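Local atomic coordinates of hypothetical lipoprotein ymcC (PDB entry 2IN5), a protein that is of unknown function but, as a membrane lipoprotein of the GfcB/YjbF family, is probably linked to group 4 capsule polysaccharide. Residues Asn73-Lys78 with Ser179-Gly184; Trp109-Leu114 with Ala124-Thr129; Ile113-Asp118 with Ala185-Val190. One frame throughout, in Å; residues are numbered along the deposited sequence.

Interaction 1: residues Asn73-Lys78 with Ser179-Gly184; sequences NGRLLK and SRQMLG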
ATOM      1  N   ASN A  73      10.547   8.780  -7.147  1.00 22.48           N
ATOM      2  CA  ASN A  73      11.111  10.014  -7.671  1.00 22.59           C
ATOM      3  C   ASN A  73      10.992  10.149  -9.185  1.00 23.70           C
ATOM      4  O   ASN A  73      11.996  10.290  -9.901  1.00 22.20           O
ATOM      5  CB  ASN A  73      12.573  10.180  -7.252  1.00 23.52           C
ATOM      6  CG  ASN A  73      12.956  11.641  -7.122  1.00 25.23           C
ATOM      7  OD1 ASN A  73      12.129  12.460  -6.728  1.00 24.02           O
ATOM      8  ND2 ASN A  73      14.205  11.975  -7.436  1.00 23.59           N
ATOM      9  N   GLY A  74       9.745  10.099  -9.658  1.00 25.00           N
ATOM     10  CA  GLY A  74       9.458  10.254 -11.075  1.00 24.41           C
ATOM     11  C   GLY A  74       9.652   9.035 -11.952  1.00 26.69           C
ATOM     12  O   GLY A  74       9.177   9.016 -13.092  1.00 26.46           O
ATOM     13  N   ARG A  75      10.353   8.028 -11.433  1.00 25.26           N
ATOM     14  CA  ARG A  75      10.608   6.804 -12.185  1.00 25.97           C
ATOM     15  C   ARG A  75       9.433   5.853 -12.064  1.00 25.35           C
ATOM     16  O   ARG A  75       8.968   5.563 -10.960  1.00 25.66           O
ATOM     17  CB  ARG A  75      11.863   6.090 -11.665  1.00 26.96           C
ATOM     18  CG  ARG A  75      12.201   4.814 -12.435  1.00 23.89           C
ATOM     19  CD  ARG A  75      12.690   5.128 -13.840  1.00 25.15           C
ATOM     20  NE  ARG A  75      14.059   5.620 -13.826  1.00 25.68           N
ATOM     21  CZ  ARG A  75      14.768   5.931 -14.909  1.00 26.48           C
ATOM     22  NH1 ARG A  75      14.243   5.812 -16.121  1.00 21.49           N
ATOM     23  NH2 ARG A  75      16.023   6.348 -14.772  1.00 26.76           N
ATOM     24  N   LEU A  76       8.960   5.359 -13.199  1.00 25.53           N
ATOM     25  CA  LEU A  76       7.847   4.422 -13.203  1.00 25.09           C
ATOM     26  C   LEU A  76       8.391   3.021 -12.934  1.00 25.30           C
ATOM     27  O   LEU A  76       9.256   2.523 -13.669  1.00 21.73           O
ATOM     28  CB  LEU A  76       7.130   4.454 -14.548  1.00 23.65           C
ATOM     29  CG  LEU A  76       5.853   3.620 -14.555  1.00 24.24           C
ATOM     30  CD1 LEU A  76       4.869   4.169 -13.519  1.00 21.72           C
ATOM     31  CD2 LEU A  76       5.248   3.644 -15.940  1.00 23.98           C
ATOM     32  N   LEU A  77       7.883   2.407 -11.870  1.00 26.15           N
ATOM     33  CA  LEU A  77       8.301   1.073 -11.467  1.00 29.59           C
ATOM     34  C   LEU A  77       7.239  -0.008 -11.648  1.00 32.08           C
ATOM     35  O   LEU A  77       7.570  -1.186 -11.802  1.00 32.52           O
ATOM     36  CB  LEU A  77       8.731   1.088 -10.007  1.00 30.05           C
ATOM     37  CG  LEU A  77       9.906   2.012  -9.687  1.00 27.86           C
ATOM     38  CD1 LEU A  77      10.032   2.116  -8.192  1.00 24.74           C
ATOM     39  CD2 LEU A  77      11.202   1.492 -10.326  1.00 24.88           C
ATOM     40  N   LYS A  78       5.968   0.376 -11.624  1.00 32.69           N
ATOM     41  CA  LYS A  78       4.905  -0.607 -11.776  1.00 34.11           C
ATOM     42  C   LYS A  78       3.543   0.058 -11.936  1.00 33.99           C
ATOM     43  O   LYS A  78       3.307   1.126 -11.382  1.00 36.43           O
ATOM     44  CB  LYS A  78       4.896  -1.530 -10.552  1.00 34.99           C
ATOM     45  CG  LYS A  78       3.922  -2.696 -10.612  1.00 37.54           C
ATOM     46  CD  LYS A  78       3.819  -3.377  -9.257  1.00 36.28           C
ATOM     47  CE  LYS A  78       2.685  -4.392  -9.225  1.00 38.88           C
ATOM     48  NZ  LYS A  78       2.188  -4.607  -7.823  1.00 39.10           N
ATOM     49  N   SER A 179       8.304  14.325 -15.618  1.00 29.50           N
ATOM     50  CA  SER A 179       9.085  13.266 -16.235  1.00 30.40           C
ATOM     51  C   SER A 179       8.428  12.758 -17.507  1.00 29.86           C
ATOM     52  O   SER A 179       7.207  12.782 -17.627  1.00 29.07           O
ATOM     53  CB  SER A 179       9.242  12.105 -15.255  1.00 30.73           C
ATOM     54  OG  SER A 179       7.985  11.510 -14.994  1.00 31.98           O
ATOM     55  N   ARG A 180       9.248  12.333 -18.462  1.00 29.61           N
ATOM     56  CA  ARG A 180       8.747  11.762 -19.702  1.00 32.13           C
ATOM     57  C   ARG A 180       9.520  10.465 -19.893  1.00 31.72           C
ATOM     58  O   ARG A 180      10.752  10.483 -19.968  1.00 31.77           O
ATOM     59  CB  ARG A 180       9.002  12.674 -20.904  1.00 35.19           C
ATOM     60  CG  ARG A 180       8.477  14.100 -20.758  1.00 41.22           C
ATOM     61  CD  ARG A 180       7.815  14.581 -22.040  1.00 44.05           C
ATOM     62  NE  ARG A 180       8.582  14.223 -23.229  1.00 50.11           N
ATOM     63  CZ  ARG A 180       9.735  14.784 -23.591  1.00 52.80           C
ATOM     64  NH1 ARG A 180      10.275  15.749 -22.856  1.00 54.72           N
ATOM     65  NH2 ARG A 180      10.353  14.370 -24.692  1.00 51.91           N
ATOM     66  N   GLN A 181       8.805   9.343 -19.968  1.00 29.35           N
ATOM     67  CA  GLN A 181       9.443   8.038 -20.143  1.00 29.68           C
ATOM     68  C   GLN A 181       8.525   7.029 -20.812  1.00 30.30           C
ATOM     69  O   GLN A 181       7.345   7.279 -20.986  1.00 30.45           O
ATOM     70  CB  GLN A 181       9.892   7.488 -18.783  1.00 27.22           C
ATOM     71  CG  GLN A 181       8.753   7.162 -17.833  1.00 25.15           C
ATOM     72  CD  GLN A 181       9.202   7.121 -16.382  1.00 25.53           C
ATOM     73  OE1 GLN A 181      10.066   6.324 -15.995  1.00 24.31           O
ATOM     74  NE2 GLN A 181       8.620   7.991 -15.570  1.00 21.77           N
HETATM   75  N   MSE A 182       9.079   5.879 -21.178  1.00 33.81           N
HETATM   76  CA  MSE A 182       8.306   4.817 -21.809  1.00 34.40           C
HETATM   77  C   MSE A 182       7.826   3.853 -20.745  1.00 34.06           C
HETATM   78  O   MSE A 182       8.454   3.709 -19.697  1.00 35.60           O
HETATM   79  CB  MSE A 182       9.166   4.057 -22.818  1.00 36.43           C
HETATM   80  CG  MSE A 182       9.609   4.892 -23.987  1.00 40.99           C
HETATM   81 SE   MSE A 182       8.125   5.461 -25.081  1.00 51.02          SE
HETATM   82  CE  MSE A 182       9.066   5.787 -26.726  1.00 41.90           C
ATOM     83  N   LEU A 183       6.711   3.185 -21.007  1.00 32.62           N
ATOM     84  CA  LEU A 183       6.199   2.230 -20.040  1.00 31.48           C
ATOM     85  C   LEU A 183       6.862   0.872 -20.284  1.00 30.78           C
ATOM     86  O   LEU A 183       7.028   0.070 -19.369  1.00 30.10           O
ATOM     87  CB  LEU A 183       4.675   2.147 -20.157  1.00 30.03           C
ATOM     88  CG  LEU A 183       3.930   1.173 -19.254  1.00 29.51           C
ATOM     89  CD1 LEU A 183       2.507   1.652 -19.064  1.00 26.70           C
ATOM     90  CD2 LEU A 183       3.964  -0.230 -19.883  1.00 30.24           C
ATOM     91  N   GLY A 184       7.250   0.632 -21.527  1.00 30.88           N
ATOM     92  CA  GLY A 184       7.914  -0.606 -21.869  1.00 31.12           C
ATOM     93  C   GLY A 184       9.195  -0.228 -22.576  1.00 32.56           C
ATOM     94  O   GLY A 184       9.659   0.906 -22.452  1.00 31.81           O
TER
HETATM   95  O   HOH W   1      11.504   4.753 -17.269  1.00 19.90           O
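Gly-74 and Ser-179 bring their CA atoms to 6.0 Å, and the separation grows to 7.4 Å between the CA atoms of Leu-76 and Leu-183. The two backbones do not bond to each other as neighbouring strands would. Within this mostly antiparallel beta fold, strand 75-80 pairs with strand 68-72, where Leu-77 and Lys-78 both face Val-70 in a classic beta bulge, while strand 176-182 runs between strands 161-170 and 189-194. Gly-74, with its positive phi of 81°, turns the chain into strand 75-80.

The amide of Gln-181 bridges the gap. Its chi1 of 66° sets CG between the backbone N and the carbonyl carbon, and the extended chain beyond carries the amide to the other backbone. Gln-181 NE2 donates to Gly-74 O at 2.7 Å, lying in the plane of that carbonyl. The N-H of Leu-76 points almost straight (174°) at Gln-181 OE1, 3.2 Å from Leu-76 N, but approaches from above the plane of the side-chain carbonyl. Two bonds to one backbone thus fix the amide's rotation. Ser-179 OG lies beside the same Gly-74 O, in a weak contact at best. An alanine in place of Gln-181 would probably leave Leu-76 N-H without this acceptor and Gly-74 O without its amide donor.

Past the amide, Leu-76 CD2 packs on Leu-183 CG at 4.3 Å. The bend of Arg-75 at chi2 brings CD within 3.6 Å of Gln-181 OE1, and a second bend at chi3 turns NE; the guanidinium forms salt bridges with Glu-152 and Asp-95. A water in the guanidinium plane accepts from Arg-75 NH1 and donates to Gln-181 OE1, modelled a doubtful 2.5 Å from the water oxygen.

Interaction 2: residues Trp109-Leu114 with Ala124-Thr129; sequences WTRDIL and ATLSST
Arg-111 NH1 donates to Ser-128 OG at 3.0 Å, with an N-H...O angle of 158° and the serine oxygen close to the guanidinium plane. The same nitrogen makes a weak second bond to Trp-109 O, also at the edge of the group. Ser-128 OG is hydrogen-bonded to Glu-152 as well, and that carboxylate forms a long, weak ion pair with Arg-111 NH2, so the serine hydroxyl ties arginine and acid together. On the other face of the strands, Asp-112 and Thr-125 lie side by side; Thr-125 OG1 donates to Asp-112 OD1, though the modelled 2.4 Å is so short that the exact length is doubtful.

These side chains sit on a beta hairpin, strands 108-117 and 120-140, whose antiparallel ladder pairs Trp-109 with Ser-128, Arg-111 with Leu-126 and Ile-113 with Ala-124 as hydrogen-bonded pairs. At the central pair, Leu-126 N reaches Arg-111 O at 2.8 Å.

Both faces of the guanidinium are covered. Trp-109 CE3 lies 3.3 Å above its plane, over the centre, and Leu-126 CB approaches the opposite face nearer the rim. Arg-111 is bent at chi2 (-63°), which swings CD over the middle of the indole, 3.6 Å above the Trp-109 ring plane. The indole in turn is held by Trp-109 NE1 bonding to Asn-91 O. Farther along the sheet face that carries Arg-111, Leu-126 crosses Ile-113 at about a right angle, its CD1 3.5 Å from Ile-113 CG1.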
ATOM      1  N   TRP A 109      22.962   3.144 -15.820  1.00 34.57           N
ATOM      2  CA  TRP A 109      22.112   2.231 -15.066  1.00 31.48           C
ATOM      3  C   TRP A 109      21.655   1.107 -15.965  1.00 30.88           C
ATOM      4  O   TRP A 109      21.278   1.324 -17.113  1.00 28.37           O
ATOM      5  CB  TRP A 109      20.901   2.968 -14.495  1.00 32.30           C
ATOM      6  CG  TRP A 109      19.936   2.083 -13.755  1.00 29.80           C
ATOM      7  CD1 TRP A 109      20.244   1.032 -12.946  1.00 31.62           C
ATOM      8  CD2 TRP A 109      18.513   2.221 -13.706  1.00 29.74           C
ATOM      9  NE1 TRP A 109      19.102   0.509 -12.390  1.00 29.04           N
ATOM     10  CE2 TRP A 109      18.024   1.223 -12.839  1.00 28.86           C
ATOM     11  CE3 TRP A 109      17.603   3.097 -14.308  1.00 31.57           C
ATOM     12  CZ2 TRP A 109      16.661   1.076 -12.554  1.00 27.88           C
ATOM     13  CZ3 TRP A 109      16.248   2.951 -14.025  1.00 31.05           C
ATOM     14  CH2 TRP A 109      15.792   1.946 -13.154  1.00 29.30           C
ATOM     15  N   THR A 110      21.706  -0.103 -15.433  1.00 32.17           N
ATOM     16  CA  THR A 110      21.306  -1.276 -16.184  1.00 34.33           C
ATOM     17  C   THR A 110      20.256  -2.044 -15.400  1.00 34.11           C
ATOM     18  O   THR A 110      20.400  -2.278 -14.201  1.00 34.37           O
ATOM     19  CB  THR A 110      22.533  -2.179 -16.488  1.00 35.75           C
ATOM     20  OG1 THR A 110      23.315  -1.577 -17.528  1.00 37.32           O
ATOM     21  CG2 THR A 110      22.095  -3.568 -16.938  1.00 37.73           C
ATOM     22  N   ARG A 111      19.178  -2.410 -16.079  1.00 34.06           N
ATOM     23  CA  ARG A 111      18.108  -3.151 -15.433  1.00 32.81           C
ATOM     24  C   ARG A 111      17.252  -3.842 -16.477  1.00 32.39           C
ATOM     25  O   ARG A 111      17.401  -3.606 -17.680  1.00 32.79           O
ATOM     26  CB  ARG A 111      17.237  -2.205 -14.593  1.00 33.13           C
ATOM     27  CG  ARG A 111      16.367  -1.235 -15.388  1.00 31.28           C
ATOM     28  CD  ARG A 111      17.202  -0.284 -16.218  1.00 32.16           C
ATOM     29  NE  ARG A 111      16.415   0.856 -16.667  1.00 32.26           N
ATOM     30  CZ  ARG A 111      16.918   1.909 -17.303  1.00 32.36           C
ATOM     31  NH1 ARG A 111      18.216   1.978 -17.571  1.00 30.66           N
ATOM     32  NH2 ARG A 111      16.120   2.900 -17.668  1.00 32.69           N
ATOM     33  N   ASP A 112      16.372  -4.720 -16.021  1.00 30.82           N
ATOM     34  CA  ASP A 112      15.479  -5.407 -16.938  1.00 31.72           C
ATOM     35  C   ASP A 112      14.059  -4.973 -16.569  1.00 29.35           C
ATOM     36  O   ASP A 112      13.797  -4.612 -15.424  1.00 27.91           O
ATOM     37  CB  ASP A 112      15.617  -6.935 -16.802  1.00 34.75           C
ATOM     38  CG  ASP A 112      17.013  -7.446 -17.154  1.00 38.30           C
ATOM     39  OD1 ASP A 112      17.503  -7.183 -18.277  1.00 39.62           O
ATOM     40  OD2 ASP A 112      17.619  -8.130 -16.298  1.00 42.37           O
ATOM     41  N   ILE A 113      13.153  -4.972 -17.540  1.00 27.19           N
ATOM     42  CA  ILE A 113      11.767  -4.612 -17.258  1.00 26.21           C
ATOM     43  C   ILE A 113      10.872  -5.712 -17.798  1.00 27.41           C
ATOM     44  O   ILE A 113      11.246  -6.441 -18.720  1.00 27.45           O
ATOM     45  CB  ILE A 113      11.337  -3.241 -17.911  1.00 24.45           C
ATOM     46  CG1 ILE A 113      11.533  -3.276 -19.422  1.00 19.51           C
ATOM     47  CG2 ILE A 113      12.159  -2.084 -17.332  1.00 21.71           C
ATOM     48  CD1 ILE A 113      11.013  -2.047 -20.098  1.00 20.81           C
ATOM     49  N   LEU A 114       9.688  -5.825 -17.206  1.00 28.28           N
ATOM     50  CA  LEU A 114       8.700  -6.814 -17.605  1.00 26.74           C
ATOM     51  C   LEU A 114       7.379  -6.089 -17.741  1.00 26.29           C
ATOM     52  O   LEU A 114       6.902  -5.508 -16.774  1.00 27.80           O
ATOM     53  CB  LEU A 114       8.568  -7.893 -16.529  1.00 26.55           C
ATOM     54  CG  LEU A 114       7.535  -9.006 -16.761  1.00 24.29           C
ATOM     55  CD1 LEU A 114       7.853  -9.784 -18.024  1.00 19.75           C
ATOM     56  CD2 LEU A 114       7.520  -9.909 -15.559  1.00 24.47           C
ATOM     57  N   ALA A 124      12.800  -6.878 -21.476  1.00 33.82           N
ATOM     58  CA  ALA A 124      14.027  -6.495 -22.169  1.00 34.66           C
ATOM     59  C   ALA A 124      15.094  -5.953 -21.226  1.00 34.15           C
ATOM     60  O   ALA A 124      14.800  -5.574 -20.098  1.00 33.61           O
ATOM     61  CB  ALA A 124      13.712  -5.470 -23.252  1.00 35.54           C
ATOM     62  N   THR A 125      16.338  -5.937 -21.686  1.00 35.14           N
ATOM     63  CA  THR A 125      17.422  -5.436 -20.863  1.00 36.71           C
ATOM     64  C   THR A 125      17.757  -4.022 -21.296  1.00 36.96           C
ATOM     65  O   THR A 125      18.185  -3.787 -22.430  1.00 36.98           O
ATOM     66  CB  THR A 125      18.661  -6.326 -20.970  1.00 39.01           C
ATOM     67  OG1 THR A 125      18.326  -7.646 -20.532  1.00 40.25           O
ATOM     68  CG2 THR A 125      19.786  -5.784 -20.086  1.00 40.32           C
ATOM     69  N   LEU A 126      17.546  -3.080 -20.381  1.00 36.15           N
ATOM     70  CA  LEU A 126      17.788  -1.676 -20.660  1.00 34.46           C
ATOM     71  C   LEU A 126      19.024  -1.114 -19.995  1.00 34.18           C
ATOM     72  O   LEU A 126      19.299  -1.357 -18.816  1.00 33.70           O
ATOM     73  CB  LEU A 126      16.591  -0.830 -20.226  1.00 35.10           C
ATOM     74  CG  LEU A 126      15.263  -0.934 -20.974  1.00 36.74           C
ATOM     75  CD1 LEU A 126      14.656  -2.310 -20.787  1.00 36.50           C
ATOM     76  CD2 LEU A 126      14.320   0.127 -20.436  1.00 36.87           C
ATOM     77  N   SER A 127      19.762  -0.342 -20.775  1.00 33.94           N
ATOM     78  CA  SER A 127      20.961   0.312 -20.293  1.00 35.19           C
ATOM     79  C   SER A 127      20.866   1.763 -20.744  1.00 34.64           C
ATOM     80  O   SER A 127      20.607   2.043 -21.915  1.00 34.94           O
ATOM     81  CB  SER A 127      22.204  -0.363 -20.877  1.00 36.39           C
ATOM     82  OG  SER A 127      22.104  -0.475 -22.284  1.00 39.66           O
ATOM     83  N   SER A 128      21.061   2.686 -19.812  1.00 35.87           N
ATOM     84  CA  SER A 128      20.975   4.109 -20.132  1.00 36.65           C
ATOM     85  C   SER A 128      22.060   4.943 -19.474  1.00 38.22           C
ATOM     86  O   SER A 128      22.730   4.503 -18.538  1.00 38.56           O
ATOM     87  CB  SER A 128      19.620   4.668 -19.697  1.00 35.73           C
ATOM     88  OG  SER A 128      19.495   4.627 -18.284  1.00 31.80           O
ATOM     89  N   THR A 129      22.216   6.162 -19.978  1.00 39.12           N
ATOM     90  CA  THR A 129      23.190   7.102 -19.445  1.00 39.23           C
ATOM     91  C   THR A 129      22.513   8.462 -19.316  1.00 37.31           C
ATOM     92  O   THR A 129      21.781   8.894 -20.210  1.00 35.54           O
ATOM     93  CB  THR A 129      24.431   7.228 -20.370  1.00 40.76           C
ATOM     94  OG1 THR A 129      24.057   7.865 -21.596  1.00 43.18           O
ATOM     95  CG2 THR A 129      25.007   5.856 -20.676  1.00 39.16           C
TER

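Interaction 3: residues Ile113-Asp118 with Ala185-Val190; sequences ILWSED and AGVIPV
Trp-115 lays one face of its indole against the start of the 185-190 segment. Ala-185 N stands 3.5 Å above the ring plane, displaced toward the rim of the six-membered ring, and Ala-185 CB touches Trp-115 CH2 at 3.5 Å. A first torsion of 80° sets Trp-115 CG between the backbone N and the carbonyl carbon, and chi2 of 99° turns the ring to face Ala-185.

Val-187 meets the NE1-CZ2 side of the same indole. The valine and tryptophan side chains cross at about a right angle, and the CG2 methyl comes obliquely to the ring, 3.9 Å from Trp-115 NE1 and 4.2 Å from Trp-115 CZ2. Ala-185 lies over the six-membered ring and Val-187 near NE1, with Gly-186, whose phi is positive, turning the chain between them.

The indole N-H is used within its own strand. Trp-115 NE1 donates to Glu-117 OE2 at 3.0 Å, the hydrogen bond reaching the oxygen from above the carboxylate plane. The bond probably steadies the ring and holds the carboxylate near it, where Glu-117 OE2 also lies 4.3 Å from Val-187 CG2. Ile-113 directs its CD1 methyl at the backbone of Ala-185, 3.6 Å from Ala-185 N. The segments share no conventional hydrogen bond, but the Ala-185 N-H is directed at the indole face; the rest is apolar contact between a strand and a loop.

That loop closes the beta hairpin of strands 176-182 and 189-194. Its Ala-185 also touches Ala-124 of strand 120-140, and Ile-188 reaches Asn-42 and Asn-84. Strand 108-117, carrying Trp-115, runs between strands 120-140 and 86-89, while Val-190, beyond the loop, packs on Leu-39 and Leu-41 of strand 36-41.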
ATOM      1  N   ILE A 113      13.153  -4.972 -17.540  1.00 27.19           N
ATOM      2  CA  ILE A 113      11.767  -4.612 -17.258  1.00 26.21           C
ATOM      3  C   ILE A 113      10.872  -5.712 -17.798  1.00 27.41           C
ATOM      4  O   ILE A 113      11.246  -6.441 -18.720  1.00 27.45           O
ATOM      5  CB  ILE A 113      11.337  -3.241 -17.911  1.00 24.45           C
ATOM      6  CG1 ILE A 113      11.533  -3.276 -19.422  1.00 19.51           C
ATOM      7  CG2 ILE A 113      12.159  -2.084 -17.332  1.00 21.71           C
ATOM      8  CD1 ILE A 113      11.013  -2.047 -20.098  1.00 20.81           C
ATOM      9  N   LEU A 114       9.688  -5.825 -17.206  1.00 28.28           N
ATOM     10  CA  LEU A 114       8.700  -6.814 -17.605  1.00 26.74           C
ATOM     11  C   LEU A 114       7.379  -6.089 -17.741  1.00 26.29           C
ATOM     12  O   LEU A 114       6.902  -5.508 -16.774  1.00 27.80           O
ATOM     13  CB  LEU A 114       8.568  -7.893 -16.529  1.00 26.55           C
ATOM     14  CG  LEU A 114       7.535  -9.006 -16.761  1.00 24.29           C
ATOM     15  CD1 LEU A 114       7.853  -9.784 -18.024  1.00 19.75           C
ATOM     16  CD2 LEU A 114       7.520  -9.909 -15.559  1.00 24.47           C
ATOM     17  N   TRP A 115       6.779  -6.112 -18.921  1.00 26.22           N
ATOM     18  CA  TRP A 115       5.505  -5.426 -19.082  1.00 27.77           C
ATOM     19  C   TRP A 115       4.539  -6.222 -19.969  1.00 30.22           C
ATOM     20  O   TRP A 115       4.965  -7.043 -20.780  1.00 30.48           O
ATOM     21  CB  TRP A 115       5.762  -4.029 -19.653  1.00 23.00           C
ATOM     22  CG  TRP A 115       5.999  -3.972 -21.128  1.00 18.90           C
ATOM     23  CD1 TRP A 115       5.086  -3.639 -22.083  1.00 18.47           C
ATOM     24  CD2 TRP A 115       7.223  -4.253 -21.822  1.00 18.33           C
ATOM     25  NE1 TRP A 115       5.660  -3.693 -23.332  1.00 18.53           N
ATOM     26  CE2 TRP A 115       6.971  -4.065 -23.202  1.00 16.89           C
ATOM     27  CE3 TRP A 115       8.507  -4.642 -21.415  1.00 16.85           C
ATOM     28  CZ2 TRP A 115       7.948  -4.251 -24.173  1.00 14.59           C
ATOM     29  CZ3 TRP A 115       9.482  -4.830 -22.378  1.00 15.91           C
ATOM     30  CH2 TRP A 115       9.197  -4.633 -23.747  1.00 20.60           C
ATOM     31  N   SER A 116       3.241  -6.001 -19.803  1.00 32.91           N
ATOM     32  CA  SER A 116       2.272  -6.711 -20.624  1.00 36.13           C
ATOM     33  C   SER A 116       1.809  -5.828 -21.775  1.00 39.45           C
ATOM     34  O   SER A 116       1.637  -4.623 -21.619  1.00 40.18           O
ATOM     35  CB  SER A 116       1.073  -7.157 -19.789  1.00 36.95           C
ATOM     36  OG  SER A 116       0.312  -6.069 -19.317  1.00 36.54           O
ATOM     37  N   GLU A 117       1.620  -6.438 -22.936  1.00 42.60           N
ATOM     38  CA  GLU A 117       1.182  -5.725 -24.123  1.00 46.08           C
ATOM     39  C   GLU A 117       0.132  -6.593 -24.823  1.00 46.82           C
ATOM     40  O   GLU A 117       0.461  -7.612 -25.432  1.00 46.57           O
ATOM     41  CB  GLU A 117       2.389  -5.474 -25.031  1.00 48.84           C
ATOM     42  CG  GLU A 117       2.174  -4.444 -26.126  1.00 53.34           C
ATOM     43  CD  GLU A 117       3.483  -3.850 -26.613  1.00 55.98           C
ATOM     44  OE1 GLU A 117       3.461  -3.030 -27.560  1.00 58.18           O
ATOM     45  OE2 GLU A 117       4.539  -4.197 -26.040  1.00 56.10           O
ATOM     46  N   ASP A 118      -1.130  -6.178 -24.722  1.00 47.52           N
ATOM     47  CA  ASP A 118      -2.250  -6.918 -25.305  1.00 48.48           C
ATOM     48  C   ASP A 118      -2.336  -8.265 -24.597  1.00 48.57           C
ATOM     49  O   ASP A 118      -2.526  -9.307 -25.225  1.00 48.32           O
ATOM     50  CB  ASP A 118      -2.050  -7.120 -26.812  1.00 49.88           C
ATOM     51  CG  ASP A 118      -2.122  -5.814 -27.594  1.00 50.98           C
ATOM     52  OD1 ASP A 118      -1.785  -5.817 -28.795  1.00 50.89           O
ATOM     53  OD2 ASP A 118      -2.520  -4.785 -27.011  1.00 52.61           O
ATOM     54  N   ALA A 185       9.773  -1.164 -23.318  1.00 33.74           N
ATOM     55  CA  ALA A 185      11.000  -0.887 -24.044  1.00 35.07           C
ATOM     56  C   ALA A 185      10.696  -0.001 -25.253  1.00 36.05           C
ATOM     57  O   ALA A 185      10.223  -0.479 -26.285  1.00 36.10           O
ATOM     58  CB  ALA A 185      11.645  -2.186 -24.490  1.00 34.86           C
ATOM     59  N   GLY A 186      10.954   1.296 -25.109  1.00 35.58           N
ATOM     60  CA  GLY A 186      10.711   2.235 -26.193  1.00 35.41           C
ATOM     61  C   GLY A 186       9.278   2.270 -26.698  1.00 33.99           C
ATOM     62  O   GLY A 186       9.031   2.667 -27.838  1.00 34.38           O
ATOM     63  N   VAL A 187       8.336   1.870 -25.848  1.00 33.00           N
ATOM     64  CA  VAL A 187       6.918   1.844 -26.206  1.00 32.65           C
ATOM     65  C   VAL A 187       6.036   2.363 -25.064  1.00 33.01           C
ATOM     66  O   VAL A 187       6.407   2.269 -23.890  1.00 35.09           O
ATOM     67  CB  VAL A 187       6.458   0.392 -26.554  1.00 33.91           C
ATOM     68  CG1 VAL A 187       7.317  -0.183 -27.676  1.00 29.15           C
ATOM     69  CG2 VAL A 187       6.544  -0.493 -25.320  1.00 31.71           C
ATOM     70  N   ILE A 188       4.872   2.901 -25.428  1.00 30.97           N
ATOM     71  CA  ILE A 188       3.890   3.441 -24.488  1.00 29.38           C
ATOM     72  C   ILE A 188       4.396   4.614 -23.641  1.00 31.31           C
ATOM     73  O   ILE A 188       4.642   4.480 -22.439  1.00 30.37           O
ATOM     74  CB  ILE A 188       3.355   2.353 -23.551  1.00 27.44           C
ATOM     75  CG1 ILE A 188       2.793   1.196 -24.375  1.00 27.07           C
ATOM     76  CG2 ILE A 188       2.246   2.927 -22.670  1.00 26.99           C
ATOM     77  CD1 ILE A 188       2.320   0.018 -23.540  1.00 25.03           C
ATOM     78  N   PRO A 189       4.516   5.799 -24.262  1.00 31.65           N
ATOM     79  CA  PRO A 189       4.992   6.999 -23.578  1.00 30.83           C
ATOM     80  C   PRO A 189       4.126   7.426 -22.408  1.00 30.46           C
ATOM     81  O   PRO A 189       2.896   7.408 -22.473  1.00 31.39           O
ATOM     82  CB  PRO A 189       5.057   8.030 -24.703  1.00 33.47           C
ATOM     83  CG  PRO A 189       3.961   7.603 -25.612  1.00 32.97           C
ATOM     84  CD  PRO A 189       4.096   6.109 -25.641  1.00 32.55           C
ATOM     85  N   VAL A 190       4.802   7.804 -21.333  1.00 29.02           N
ATOM     86  CA  VAL A 190       4.153   8.225 -20.111  1.00 28.41           C
ATOM     87  C   VAL A 190       4.669   9.600 -19.718  1.00 32.14           C
ATOM     88  O   VAL A 190       5.876   9.848 -19.737  1.00 33.69           O
ATOM     89  CB  VAL A 190       4.455   7.225 -18.976  1.00 25.37           C
ATOM     90  CG1 VAL A 190       3.783   7.664 -17.689  1.00 21.76           C
ATOM     91  CG2 VAL A 190       3.990   5.839 -19.376  1.00 24.04           C
TER

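The three contacts lie close together, their centres 10 to 13 Å apart. Interactions 1 and 2 meet through Arg-75, whose CZ is 3.4 Å from Trp-109 CZ3. Its NH1 lies 3.8 Å from Arg-111 NH2; Glu-152, salt-bridged to Arg-75, probably tempers the repulsion between these like charges. Interactions 1 and 3 are joined along the chain, with probable hydrogen bonds from Val-190 N to Gln-181 O (2.6 Å) and from Leu-183 N to Ile-188 O (2.8 Å). Interactions 2 and 3 share Ile-113, whose CD1 also packs 3.6 Å from Gly-184 C of interaction 1, while Ala-124 CB and Ala-185 CB touch at 4.1 Å.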